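Local structure of phospho-furanose lactonase (Mycoplasma synoviae, 3MSR) at residues V67-P72 with A151-A156; D77-L82 with M134-Y139; E121-C126 with A175-L180; T158-I163 with H188-T193. The protein hydrolyses 1,4-lactones, among them D-xylono- and L-arabino-1,4-lactone 5-phosphates, with the help of two zinc ions. One frame throughout, in Å; residues are numbered along the deposited sequence.

Interaction 1: V67-P72 with A151-A156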
loop_
_atom_site.group_PDB
_atom_site.type_symbol
_atom_site.label_atom_id
_atom_site.label_comp_id
_atom_site.label_asym_id
_atom_site.label_seq_id
_atom_site.Cartn_x
_atom_site.Cartn_y
_atom_site.Cartn_z
ATOM N N VAL A 67 -0.787 3.615 6.782
ATOM C CA VAL A 67 -1.579 2.718 5.949
ATOM C C VAL A 67 -0.991 1.294 6.037
ATOM O O VAL A 67 0.105 1.024 5.521
ATOM C CB VAL A 67 -1.556 3.178 4.484
ATOM C CG1 VAL A 67 -2.544 2.365 3.671
ATOM C CG2 VAL A 67 -1.821 4.700 4.395
ATOM N N THR A 68 -1.720 0.406 6.708
ATOM C CA THR A 68 -1.290 -0.959 6.922
ATOM C C THR A 68 -1.792 -1.758 5.733
ATOM O O THR A 68 -2.978 -2.028 5.621
ATOM C CB THR A 68 -1.848 -1.548 8.217
ATOM O OG1 THR A 68 -3.279 -1.466 8.220
ATOM C CG2 THR A 68 -1.362 -0.766 9.392
HETATM N N MSE A 69 -0.877 -2.134 4.848
HETATM C CA MSE A 69 -1.289 -2.681 3.570
HETATM C C MSE A 69 -1.364 -4.195 3.618
HETATM O O MSE A 69 -0.599 -4.840 2.937
HETATM C CB MSE A 69 -0.278 -2.275 2.468
HETATM C CG MSE A 69 -0.261 -0.806 2.175
HETATM SE SE MSE A 69 -2.024 -0.257 1.417
HETATM C CE MSE A 69 -2.354 -1.808 0.144
ATOM N N ASP A 70 -2.207 -4.789 4.435
ATOM C CA ASP A 70 -2.280 -6.251 4.396
ATOM C C ASP A 70 -3.587 -6.636 3.788
ATOM O O ASP A 70 -4.618 -6.325 4.352
ATOM C CB ASP A 70 -2.181 -6.840 5.800
ATOM C CG ASP A 70 -1.057 -6.207 6.580
ATOM O OD1 ASP A 70 -1.309 -5.136 7.194
ATOM O OD2 ASP A 70 0.074 -6.747 6.542
ATOM N N PRO A 71 -3.549 -7.304 2.625
ATOM C CA PRO A 71 -4.776 -7.762 1.957
ATOM C C PRO A 71 -5.402 -8.839 2.841
ATOM O O PRO A 71 -4.664 -9.501 3.587
ATOM C CB PRO A 71 -4.264 -8.443 0.686
ATOM C CG PRO A 71 -2.808 -8.613 0.854
ATOM C CD PRO A 71 -2.328 -7.935 2.096
ATOM N N PRO A 72 -6.722 -9.040 2.747
ATOM C CA PRO A 72 -7.400 -9.956 3.692
ATOM C C PRO A 72 -6.733 -11.345 3.863
ATOM O O PRO A 72 -6.588 -11.825 4.988
ATOM C CB PRO A 72 -8.822 -10.148 3.110
ATOM C CG PRO A 72 -8.880 -9.276 1.807
ATOM C CD PRO A 72 -7.660 -8.328 1.837
ATOM N N ALA A 151 -12.448 -0.727 4.897
ATOM C CA ALA A 151 -11.162 -0.546 4.242
ATOM C C ALA A 151 -11.143 0.819 3.558
ATOM O O ALA A 151 -12.182 1.300 3.113
ATOM C CB ALA A 151 -10.983 -1.604 3.201
ATOM N N GLY A 152 -9.970 1.426 3.420
ATOM C CA GLY A 152 -9.879 2.711 2.704
ATOM C C GLY A 152 -8.954 2.711 1.502
ATOM O O GLY A 152 -8.571 3.782 1.006
ATOM N N ILE A 153 -8.603 1.519 1.015
ATOM C CA ILE A 153 -7.685 1.370 -0.123
ATOM C C ILE A 153 -7.740 -0.110 -0.600
ATOM O O ILE A 153 -8.141 -1.007 0.172
ATOM C CB ILE A 153 -6.233 1.759 0.289
ATOM C CG1 ILE A 153 -5.311 1.897 -0.928
ATOM C CG2 ILE A 153 -5.665 0.744 1.307
ATOM C CD1 ILE A 153 -3.960 2.579 -0.608
ATOM N N ILE A 154 -7.340 -0.374 -1.845
ATOM C CA ILE A 154 -7.342 -1.745 -2.339
ATOM C C ILE A 154 -5.947 -2.076 -2.835
ATOM O O ILE A 154 -5.286 -1.229 -3.460
ATOM C CB ILE A 154 -8.390 -2.006 -3.480
ATOM C CG1 ILE A 154 -8.432 -3.513 -3.815
ATOM C CG2 ILE A 154 -8.096 -1.182 -4.734
ATOM C CD1 ILE A 154 -9.793 -3.993 -4.414
ATOM N N LYS A 155 -5.494 -3.288 -2.530
ATOM C CA LYS A 155 -4.178 -3.707 -2.924
ATOM C C LYS A 155 -4.273 -4.663 -4.099
ATOM O O LYS A 155 -5.284 -5.353 -4.268
ATOM C CB LYS A 155 -3.474 -4.393 -1.750
ATOM C CG LYS A 155 -2.010 -4.582 -1.981
ATOM C CD LYS A 155 -1.343 -5.324 -0.823
ATOM C CE LYS A 155 0.193 -5.252 -0.960
ATOM N NZ LYS A 155 0.933 -5.542 0.317
ATOM N N ALA A 156 -3.219 -4.678 -4.920
ATOM C CA ALA A 156 -2.859 -5.785 -5.821
ATOM C C ALA A 156 -1.342 -5.967 -5.758
ATOM O O ALA A 156 -0.668 -5.152 -5.158
ATOM C CB ALA A 156 -3.304 -5.524 -7.297
#

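Interaction 2: D77-L82 with M134-Y139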
loop_
_atom_site.group_PDB
_atom_site.type_symbol
_atom_site.label_atom_id
_atom_site.label_comp_id
_atom_site.label_asym_id
_atom_site.label_seq_id
_atom_site.Cartn_x
_atom_site.Cartn_y
_atom_site.Cartn_z
ATOM N N ASP A 77 -5.447 -8.609 10.143
ATOM C CA ASP A 77 -6.162 -8.844 11.391
ATOM C C ASP A 77 -6.900 -7.558 11.739
ATOM O O ASP A 77 -6.305 -6.614 12.256
ATOM C CB ASP A 77 -5.161 -9.194 12.498
ATOM C CG ASP A 77 -5.839 -9.704 13.775
ATOM O OD1 ASP A 77 -6.888 -9.171 14.170
ATOM O OD2 ASP A 77 -5.310 -10.647 14.393
ATOM N N VAL A 78 -8.201 -7.523 11.441
ATOM C CA VAL A 78 -9.052 -6.368 11.681
ATOM C C VAL A 78 -9.146 -6.042 13.178
ATOM O O VAL A 78 -8.933 -4.927 13.592
ATOM C CB VAL A 78 -10.465 -6.611 11.095
ATOM C CG1 VAL A 78 -11.403 -5.445 11.461
ATOM C CG2 VAL A 78 -10.368 -6.722 9.565
ATOM N N LEU A 79 -9.417 -7.059 13.987
ATOM C CA LEU A 79 -9.660 -6.851 15.391
ATOM C C LEU A 79 -8.455 -6.274 16.116
ATOM O O LEU A 79 -8.579 -5.297 16.871
ATOM C CB LEU A 79 -10.097 -8.160 16.045
ATOM C CG LEU A 79 -11.473 -8.666 15.582
ATOM C CD1 LEU A 79 -11.797 -10.000 16.316
ATOM C CD2 LEU A 79 -12.521 -7.614 15.911
ATOM N N LYS A 80 -7.299 -6.871 15.918
ATOM C CA LYS A 80 -6.111 -6.347 16.575
ATOM C C LYS A 80 -5.688 -4.983 16.054
ATOM O O LYS A 80 -5.147 -4.176 16.801
ATOM C CB LYS A 80 -4.937 -7.319 16.444
ATOM C CG LYS A 80 -5.052 -8.500 17.456
ATOM C CD LYS A 80 -3.725 -9.302 17.412
ATOM C CE LYS A 80 -3.766 -10.552 18.308
ATOM N NZ LYS A 80 -4.742 -11.530 17.653
ATOM N N THR A 81 -5.881 -4.744 14.764
ATOM C CA THR A 81 -5.443 -3.491 14.208
ATOM C C THR A 81 -6.370 -2.405 14.708
ATOM O O THR A 81 -5.945 -1.243 14.916
ATOM C CB THR A 81 -5.406 -3.540 12.680
ATOM O OG1 THR A 81 -4.405 -4.502 12.260
ATOM C CG2 THR A 81 -5.071 -2.162 12.142
ATOM N N LEU A 82 -7.636 -2.765 14.910
ATOM C CA LEU A 82 -8.578 -1.828 15.501
ATOM C C LEU A 82 -8.183 -1.499 16.970
ATOM O O LEU A 82 -8.296 -0.349 17.402
ATOM C CB LEU A 82 -10.015 -2.366 15.411
ATOM C CG LEU A 82 -10.778 -2.115 14.115
ATOM C CD1 LEU A 82 -12.195 -2.759 14.212
ATOM C CD2 LEU A 82 -10.896 -0.625 13.884
HETATM N N MSE A 134 -15.101 -4.450 6.728
HETATM C CA MSE A 134 -14.201 -5.561 6.461
HETATM C C MSE A 134 -14.665 -6.780 7.190
HETATM O O MSE A 134 -15.197 -6.681 8.304
HETATM C CB MSE A 134 -12.787 -5.218 6.930
HETATM C CG MSE A 134 -12.126 -4.174 5.982
HETATM SE SE MSE A 134 -10.411 -3.624 6.807
HETATM C CE MSE A 134 -11.105 -2.578 8.378
ATOM N N ASP A 135 -14.441 -7.928 6.585
ATOM C CA ASP A 135 -14.745 -9.189 7.246
ATOM C C ASP A 135 -13.753 -9.417 8.358
ATOM O O ASP A 135 -12.560 -9.484 8.088
ATOM C CB ASP A 135 -14.577 -10.317 6.227
ATOM C CG ASP A 135 -14.927 -11.706 6.805
ATOM O OD1 ASP A 135 -15.540 -11.820 7.897
ATOM O OD2 ASP A 135 -14.570 -12.677 6.145
ATOM N N GLU A 136 -14.225 -9.602 9.590
ATOM C CA GLU A 136 -13.341 -9.976 10.695
ATOM C C GLU A 136 -12.721 -11.355 10.517
ATOM O O GLU A 136 -11.721 -11.660 11.164
ATOM C CB GLU A 136 -14.102 -9.962 12.043
ATOM C CG GLU A 136 -14.573 -8.590 12.441
ATOM C CD GLU A 136 -15.495 -8.602 13.657
ATOM O OE1 GLU A 136 -15.836 -9.696 14.168
ATOM O OE2 GLU A 136 -15.860 -7.494 14.105
ATOM N N TYR A 137 -13.306 -12.196 9.661
ATOM C CA TYR A 137 -12.667 -13.488 9.343
ATOM C C TYR A 137 -11.787 -13.366 8.087
ATOM O O TYR A 137 -11.302 -14.369 7.565
ATOM C CB TYR A 137 -13.704 -14.618 9.151
ATOM C CG TYR A 137 -14.593 -14.814 10.369
ATOM C CD1 TYR A 137 -14.076 -14.668 11.653
ATOM C CD2 TYR A 137 -15.933 -15.184 10.241
ATOM C CE1 TYR A 137 -14.859 -14.846 12.766
ATOM C CE2 TYR A 137 -16.725 -15.389 11.360
ATOM C CZ TYR A 137 -16.185 -15.220 12.619
ATOM O OH TYR A 137 -16.953 -15.394 13.749
ATOM N N ASN A 138 -11.634 -12.141 7.586
ATOM C CA ASN A 138 -10.663 -11.864 6.531
ATOM C C ASN A 138 -10.790 -12.675 5.235
ATOM O O ASN A 138 -9.775 -13.010 4.595
ATOM C CB ASN A 138 -9.240 -11.996 7.092
ATOM C CG ASN A 138 -9.012 -11.079 8.275
ATOM O OD1 ASN A 138 -8.799 -11.532 9.403
ATOM N ND2 ASN A 138 -9.104 -9.801 8.041
ATOM N N TYR A 139 -12.034 -12.967 4.857
ATOM C CA TYR A 139 -12.327 -13.660 3.627
ATOM C C TYR A 139 -11.547 -14.991 3.528
ATOM O O TYR A 139 -11.204 -15.435 2.450
ATOM C CB TYR A 139 -12.057 -12.751 2.429
ATOM C CG TYR A 139 -13.103 -11.669 2.224
ATOM C CD1 TYR A 139 -14.341 -11.720 2.883
ATOM C CD2 TYR A 139 -12.874 -10.625 1.320
ATOM C CE1 TYR A 139 -15.335 -10.721 2.655
ATOM C CE2 TYR A 139 -13.835 -9.651 1.091
ATOM C CZ TYR A 139 -15.063 -9.699 1.752
ATOM O OH TYR A 139 -15.989 -8.727 1.490
HETATM O O HOH W 1 -9.657 -9.981 12.295
#

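Interaction 3: E121-C126 with A175-L180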
loop_
_atom_site.group_PDB
_atom_site.type_symbol
_atom_site.label_atom_id
_atom_site.label_comp_id
_atom_site.label_asym_id
_atom_site.label_seq_id
_atom_site.Cartn_x
_atom_site.Cartn_y
_atom_site.Cartn_z
ATOM N N GLU A 121 -17.883 -11.219 -9.027
ATOM C CA GLU A 121 -18.247 -11.595 -7.661
ATOM C C GLU A 121 -17.161 -11.144 -6.686
ATOM O O GLU A 121 -17.450 -10.768 -5.549
ATOM C CB GLU A 121 -18.418 -13.119 -7.560
ATOM C CG GLU A 121 -19.588 -13.681 -8.407
ATOM C CD GLU A 121 -20.918 -12.941 -8.093
ATOM O OE1 GLU A 121 -21.221 -12.697 -6.883
ATOM O OE2 GLU A 121 -21.626 -12.569 -9.059
ATOM N N ILE A 122 -15.912 -11.223 -7.124
ATOM C CA ILE A 122 -14.787 -10.774 -6.297
ATOM C C ILE A 122 -14.839 -9.248 -6.071
ATOM O O ILE A 122 -14.698 -8.765 -4.933
ATOM C CB ILE A 122 -13.468 -11.130 -6.944
ATOM C CG1 ILE A 122 -13.352 -12.665 -7.050
ATOM C CG2 ILE A 122 -12.273 -10.567 -6.101
ATOM C CD1 ILE A 122 -11.990 -13.115 -7.595
ATOM N N VAL A 123 -15.103 -8.496 -7.136
ATOM C CA VAL A 123 -15.234 -7.049 -7.021
ATOM C C VAL A 123 -16.330 -6.715 -5.990
ATOM O O VAL A 123 -16.130 -5.859 -5.128
ATOM C CB VAL A 123 -15.546 -6.397 -8.400
ATOM C CG1 VAL A 123 -16.050 -4.934 -8.226
ATOM C CG2 VAL A 123 -14.332 -6.501 -9.361
ATOM N N LYS A 124 -17.471 -7.416 -6.043
ATOM C CA LYS A 124 -18.516 -7.190 -5.049
ATOM C C LYS A 124 -17.982 -7.365 -3.611
ATOM O O LYS A 124 -18.298 -6.554 -2.723
ATOM C CB LYS A 124 -19.700 -8.131 -5.260
ATOM C CG LYS A 124 -20.576 -7.828 -6.469
ATOM C CD LYS A 124 -21.818 -8.764 -6.358
ATOM C CE LYS A 124 -22.559 -8.962 -7.669
ATOM N NZ LYS A 124 -22.609 -7.697 -8.481
HETATM N N MSE A 125 -17.210 -8.423 -3.371
HETATM C CA MSE A 125 -16.649 -8.632 -2.029
HETATM C C MSE A 125 -15.658 -7.520 -1.647
HETATM O O MSE A 125 -15.580 -7.139 -0.485
HETATM C CB MSE A 125 -15.935 -9.981 -1.920
HETATM C CG MSE A 125 -16.848 -11.174 -2.003
HETATM SE SE MSE A 125 -18.260 -11.156 -0.558
HETATM C CE MSE A 125 -17.503 -11.900 1.020
ATOM N N CYS A 126 -14.870 -7.029 -2.593
ATOM C CA CYS A 126 -13.949 -5.923 -2.269
ATOM C C CYS A 126 -14.696 -4.591 -2.046
ATOM O O CYS A 126 -14.436 -3.875 -1.080
ATOM C CB CYS A 126 -12.862 -5.771 -3.322
ATOM S SG CYS A 126 -11.738 -7.233 -3.411
ATOM N N ALA A 175 -8.847 -2.003 -10.085
ATOM C CA ALA A 175 -9.375 -0.949 -10.940
ATOM C C ALA A 175 -10.894 -0.799 -10.822
ATOM O O ALA A 175 -11.392 0.318 -10.664
ATOM C CB ALA A 175 -8.984 -1.199 -12.406
ATOM N N ARG A 176 -11.630 -1.899 -10.940
ATOM C CA ARG A 176 -13.081 -1.851 -10.855
ATOM C C ARG A 176 -13.555 -1.386 -9.492
ATOM O O ARG A 176 -14.458 -0.532 -9.379
ATOM C CB ARG A 176 -13.691 -3.225 -11.185
ATOM C CG ARG A 176 -13.586 -3.503 -12.677
ATOM C CD ARG A 176 -13.879 -4.950 -13.037
ATOM N NE ARG A 176 -15.298 -5.244 -12.908
ATOM C CZ ARG A 176 -15.874 -6.313 -13.456
ATOM N NH1 ARG A 176 -15.151 -7.172 -14.169
ATOM N NH2 ARG A 176 -17.172 -6.510 -13.310
ATOM N N THR A 177 -12.958 -1.925 -8.449
ATOM C CA THR A 177 -13.345 -1.480 -7.108
ATOM C C THR A 177 -13.106 0.009 -6.904
ATOM O O THR A 177 -13.962 0.714 -6.345
ATOM C CB THR A 177 -12.591 -2.250 -6.031
ATOM O OG1 THR A 177 -12.858 -3.631 -6.243
ATOM C CG2 THR A 177 -13.098 -1.843 -4.648
ATOM N N SER A 178 -11.932 0.461 -7.338
ATOM C CA SER A 178 -11.587 1.848 -7.251
ATOM C C SER A 178 -12.585 2.703 -8.075
ATOM O O SER A 178 -13.079 3.741 -7.630
ATOM C CB SER A 178 -10.178 2.044 -7.785
ATOM O OG SER A 178 -9.833 3.415 -7.772
ATOM N N ILE A 179 -12.873 2.278 -9.290
ATOM C CA ILE A 179 -13.822 3.034 -10.118
ATOM C C ILE A 179 -15.194 3.155 -9.416
ATOM O O ILE A 179 -15.733 4.252 -9.288
ATOM C CB ILE A 179 -13.955 2.391 -11.504
ATOM C CG1 ILE A 179 -12.680 2.640 -12.339
ATOM C CG2 ILE A 179 -15.191 2.904 -12.241
ATOM C CD1 ILE A 179 -12.551 1.665 -13.523
ATOM N N LEU A 180 -15.721 2.022 -8.934
ATOM C CA LEU A 180 -17.034 1.967 -8.276
ATOM C C LEU A 180 -17.129 2.728 -6.926
ATOM O O LEU A 180 -18.132 3.391 -6.631
ATOM C CB LEU A 180 -17.398 0.494 -8.039
ATOM C CG LEU A 180 -17.637 -0.289 -9.328
ATOM C CD1 LEU A 180 -17.921 -1.782 -8.997
ATOM C CD2 LEU A 180 -18.860 0.326 -10.048
#

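Interaction 4: T158-I163 with H188-T193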
loop_
_atom_site.group_PDB
_atom_site.type_symbol
_atom_site.label_atom_id
_atom_site.label_comp_id
_atom_site.label_asym_id
_atom_site.label_seq_id
_atom_site.Cartn_x
_atom_site.Cartn_y
_atom_site.Cartn_z
ATOM N N THR A 158 2.248 -7.812 -8.114
ATOM C CA THR A 158 2.781 -8.532 -9.259
ATOM C C THR A 158 4.095 -9.239 -8.848
ATOM O O THR A 158 4.761 -8.835 -7.885
ATOM C CB THR A 158 2.944 -7.600 -10.504
ATOM O OG1 THR A 158 3.685 -6.427 -10.148
ATOM C CG2 THR A 158 1.597 -7.148 -11.011
ATOM N N GLY A 159 4.473 -10.287 -9.573
ATOM C CA GLY A 159 5.626 -11.097 -9.186
ATOM C C GLY A 159 6.838 -10.622 -9.954
ATOM O O GLY A 159 6.779 -9.595 -10.641
ATOM N N TYR A 160 7.919 -11.382 -9.856
ATOM C CA TYR A 160 9.217 -10.996 -10.393
ATOM C C TYR A 160 9.290 -11.038 -11.913
ATOM O O TYR A 160 9.180 -12.106 -12.515
ATOM C CB TYR A 160 10.365 -11.819 -9.789
ATOM C CG TYR A 160 11.713 -11.373 -10.408
ATOM C CD1 TYR A 160 12.252 -10.121 -10.110
ATOM C CD2 TYR A 160 12.400 -12.185 -11.327
ATOM C CE1 TYR A 160 13.456 -9.688 -10.709
ATOM C CE2 TYR A 160 13.582 -11.762 -11.924
ATOM C CZ TYR A 160 14.106 -10.508 -11.608
ATOM O OH TYR A 160 15.295 -10.074 -12.201
ATOM N N GLY A 161 9.492 -9.869 -12.528
ATOM C CA GLY A 161 9.729 -9.781 -13.964
ATOM C C GLY A 161 8.580 -10.224 -14.837
ATOM O O GLY A 161 8.771 -10.475 -16.026
ATOM N N ALA A 162 7.381 -10.294 -14.262
ATOM C CA ALA A 162 6.236 -10.900 -14.949
ATOM C C ALA A 162 4.948 -10.539 -14.240
ATOM O O ALA A 162 4.886 -10.496 -12.994
ATOM C CB ALA A 162 6.370 -12.433 -14.978
ATOM N N ILE A 163 3.928 -10.262 -15.030
ATOM C CA ILE A 163 2.602 -10.126 -14.504
ATOM C C ILE A 163 1.832 -11.397 -14.826
ATOM O O ILE A 163 1.571 -11.699 -15.992
ATOM C CB ILE A 163 1.864 -8.920 -15.075
ATOM C CG1 ILE A 163 2.574 -7.605 -14.663
ATOM C CG2 ILE A 163 0.375 -8.956 -14.569
ATOM C CD1 ILE A 163 1.900 -6.343 -15.299
ATOM N N HIS A 188 1.787 -3.610 -4.998
ATOM C CA HIS A 188 3.091 -4.150 -4.654
ATOM C C HIS A 188 3.753 -4.754 -5.898
ATOM O O HIS A 188 3.151 -5.581 -6.625
ATOM C CB HIS A 188 2.999 -5.196 -3.523
ATOM C CG HIS A 188 4.100 -6.214 -3.576
ATOM N ND1 HIS A 188 5.102 -6.289 -2.625
ATOM C CD2 HIS A 188 4.359 -7.192 -4.492
ATOM C CE1 HIS A 188 5.933 -7.274 -2.954
ATOM N NE2 HIS A 188 5.503 -7.837 -4.077
ATOM N N THR A 189 4.958 -4.298 -6.193
ATOM C CA THR A 189 5.701 -4.923 -7.269
ATOM C C THR A 189 6.856 -5.721 -6.683
ATOM O O THR A 189 7.412 -5.403 -5.635
ATOM C CB THR A 189 6.240 -3.918 -8.314
ATOM O OG1 THR A 189 7.154 -2.990 -7.695
ATOM C CG2 THR A 189 5.090 -3.212 -9.009
ATOM N N GLN A 190 7.237 -6.758 -7.377
ATOM C CA GLN A 190 8.281 -7.601 -6.858
ATOM C C GLN A 190 9.660 -7.145 -7.388
ATOM O O GLN A 190 9.909 -7.143 -8.617
ATOM C CB GLN A 190 8.012 -8.995 -7.340
ATOM C CG GLN A 190 9.165 -9.870 -6.972
ATOM C CD GLN A 190 8.764 -10.665 -5.858
ATOM O OE1 GLN A 190 8.593 -10.128 -4.719
ATOM N NE2 GLN A 190 8.449 -11.964 -6.155
ATOM N N LEU A 191 10.537 -6.766 -6.475
ATOM C CA LEU A 191 11.795 -6.140 -6.857
ATOM C C LEU A 191 11.617 -4.912 -7.761
ATOM O O LEU A 191 12.524 -4.569 -8.499
ATOM C CB LEU A 191 12.743 -7.156 -7.541
ATOM C CG LEU A 191 13.806 -7.792 -6.628
ATOM C CD1 LEU A 191 13.261 -8.200 -5.289
ATOM C CD2 LEU A 191 14.506 -8.992 -7.270
ATOM N N GLY A 192 10.468 -4.233 -7.674
ATOM C CA GLY A 192 10.252 -3.047 -8.473
ATOM C C GLY A 192 10.198 -3.312 -9.981
ATOM O O GLY A 192 10.471 -2.407 -10.787
ATOM N N THR A 193 9.827 -4.527 -10.371
ATOM C CA THR A 193 9.627 -4.865 -11.791
ATOM C C THR A 193 8.172 -4.675 -12.247
ATOM O O THR A 193 7.228 -4.817 -11.444
ATOM C CB THR A 193 10.053 -6.334 -12.081
ATOM O OG1 THR A 193 9.262 -7.239 -11.288
ATOM C CG2 THR A 193 11.559 -6.550 -11.745
HETATM O O HOH W 2 6.348 -7.043 -10.106
#

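Interaction 1: V67-P72 with A151-A156
Lys155 reaches across from its strand to Met69, a selenomethionine, and to Pro71, its lower carbons lying against a methyl, its tip reaching a carbonyl oxygen. CB presses on the terminal methyl of Met69, with Lys155 CB and Met69 CE 3.4 Å apart, a tight pair for two carbons. CG leaves anti to the backbone N (chi1 -167°) and stays against the same methyl, 3.5 Å from Met69 CE. CD lies between two neighbours: it is still near the methyl, and on another flank it meets the Pro71 ring, where Pro71 CG and Lys155 CD are 4.0 Å apart. Beyond CG the chain is fully extended, so CE and NZ run past Met69 to its backbone. NZ donates to Met69 O at 3.1 Å, with a C=O...N angle of 155° and the nitrogen tilted a little from the carbonyl plane. The setting is the inside of a TIM barrel of the phosphotriesterase family, in which strands 63-68 and 153-157 are separated by strand 94-100 and meet through inward side chains. Lys155 is the residue that carries the carbamate bridging the two zinc ions, and His188, a ligand of the second zinc, lies close beside it. Met69, the centre of an inverse gamma turn just past its strand, folds back at chi2 and chi3 so that its selenium rests over Ile153, SE to CG2 3.8 Å, the two side chains crossing at about a right angle. Deeper in the barrel Val67 CG1 meets the same Ile153 methyl, CG2, at 4.2 Å.

Interaction 2: D77-L82 with M134-Y139
Val78 pushes its CG2 methyl into segment 134-139, whose core is a type I beta turn from Asp135 to Asn138, overlapping Met134, Asp135 and Asn138. This valine opens helix 78-88 of the TIM barrel, and the turn belongs to the loop that leads from helix 119-131 to strand 153-157. CG2 sits 3.9 Å from Met134 CB and 3.8 Å from the backbone oxygen Asp135 O, while the side chain of Asn138 slides past it in the opposite direction. Chi1 of 175° sets this methyl beside the backbone N and anti to the carbonyl carbon, facing that segment. Further out, Leu79 CD2 lies 3.8 Å from Glu136 OE2, the two side chains at about a right angle; the other carboxylate oxygen, OE1, forms a salt bridge with Lys145.

Bonds within each segment shape both partners. Asp77 is the N-cap of the helix, its OD1 accepting from Lys80 N at 2.9 Å. Asp135 makes an Asx turn: Tyr137 N meets its OD1 from above the carboxylate plane, and from outside Lys145 N adds a second donor. A water lies between the segments, 2.9 Å from Glu136 O, to which it can donate, and accepts a weak bond from Val78 N at 3.0 Å.

Interaction 3: E121-C126 with A175-L180
Val123 fits among Arg176, Thr177 and Leu180, one side chain of helix 119-131 set against three of helix 165-181. These are outer helices of the TIM barrel, here crossing at -50° with the axes of the short segments 9.3 Å apart at closest approach. The two valine methyls divide the work. CG1, anti to the backbone N (chi1 165°), meets Leu180 CD1 at 3.7 Å, with Thr177 OG1 next to it. CG2 turns to the arginine, touching Arg176 CB at 3.8 Å and continuing over one face of the guanidinium, whose NE lies 3.9 Å from CG2. Val123 crosses both Arg176 and Leu180 at about a right angle but slides past Thr177 in the opposite direction. One turn along, Cys126 adds a smaller contact through its CB rather than its sulfur.

The next shell sets these groups in place. Arg176 bends at chi3, and its NH1 is engaged in a salt bridge with Glu172 on the same helix, which holds the polar end while the aliphatic part lies against the valine. Ile154 of strand 153-157 touches both Cys126 and Thr177, so the helix pair is seated on the barrel wall. The hydroxyl of Thr177 bonds to Val173 O, one turn earlier in its own helix, and in that position OG1 comes 3.6 Å from Cys126 CB.

Interaction 4: T158-I163 with H188-T193
Thr158 N donates to His188 O at 2.8 Å, carrying the pairing of two parallel strands into the loops that follow them, and a type II beta turn from Gly159 to Ala162 then brings Gly161 up to Thr193. There Gly161 N gives a nearly straight bond (167°) to Thr193 OG1 at 2.9 Å. With chi1 of 60° this hydroxyl also faces its own segment, donating to Gln190 O at 2.7 Å in the carbonyl plane. Gln190 packs through its methylene carbons, CG lying 3.6 Å from Tyr160 CB, while its OE1 bonds to Lys103. The Tyr160 ring crosses Leu191 at a slant, CE1 to CD2 3.7 Å, and has Thr193 CG2 on the same CE1 corner. At the edge of the His188 ring lies Thr158 O.

A water joins the loops with four bonds, accepting from Thr158 OG1 and Gln190 N and donating to Gly159 O at 2.6 Å and Thr193 O at 2.7 Å. These loops follow strands 153-157 and 185-188 of the TIM barrel, and His188 is a ligand of the second zinc. With both protons and two acceptor positions in use, the four bonds are consistent with a firmly held water that is an integral part of the loop pair.

How the interactions relate
Interaction 1 lies at the heart of the barrel, its centre about 6 Å from that of the chain, and each of the other three touches it. Interaction 4 joins it at the metal site: Ala156 O is 2.9 Å from His188 N, a probable hydrogen bond, and Lys155 CE packs on His188 CB, bringing together two residues that hold the second zinc. Interaction 3 backs strand 153-157 from outside, with Ile154 CD1 3.6 Å from Thr177 OG1. Interaction 2 meets interaction 1 where Pro72 packs on Asn138 and Ala151 on Met134; it meets interaction 3 where Tyr139 OH lies 2.6 Å from Met125 O, a probable hydrogen bond. Interactions 2 and 4 stay about 16 Å apart at their nearest atoms.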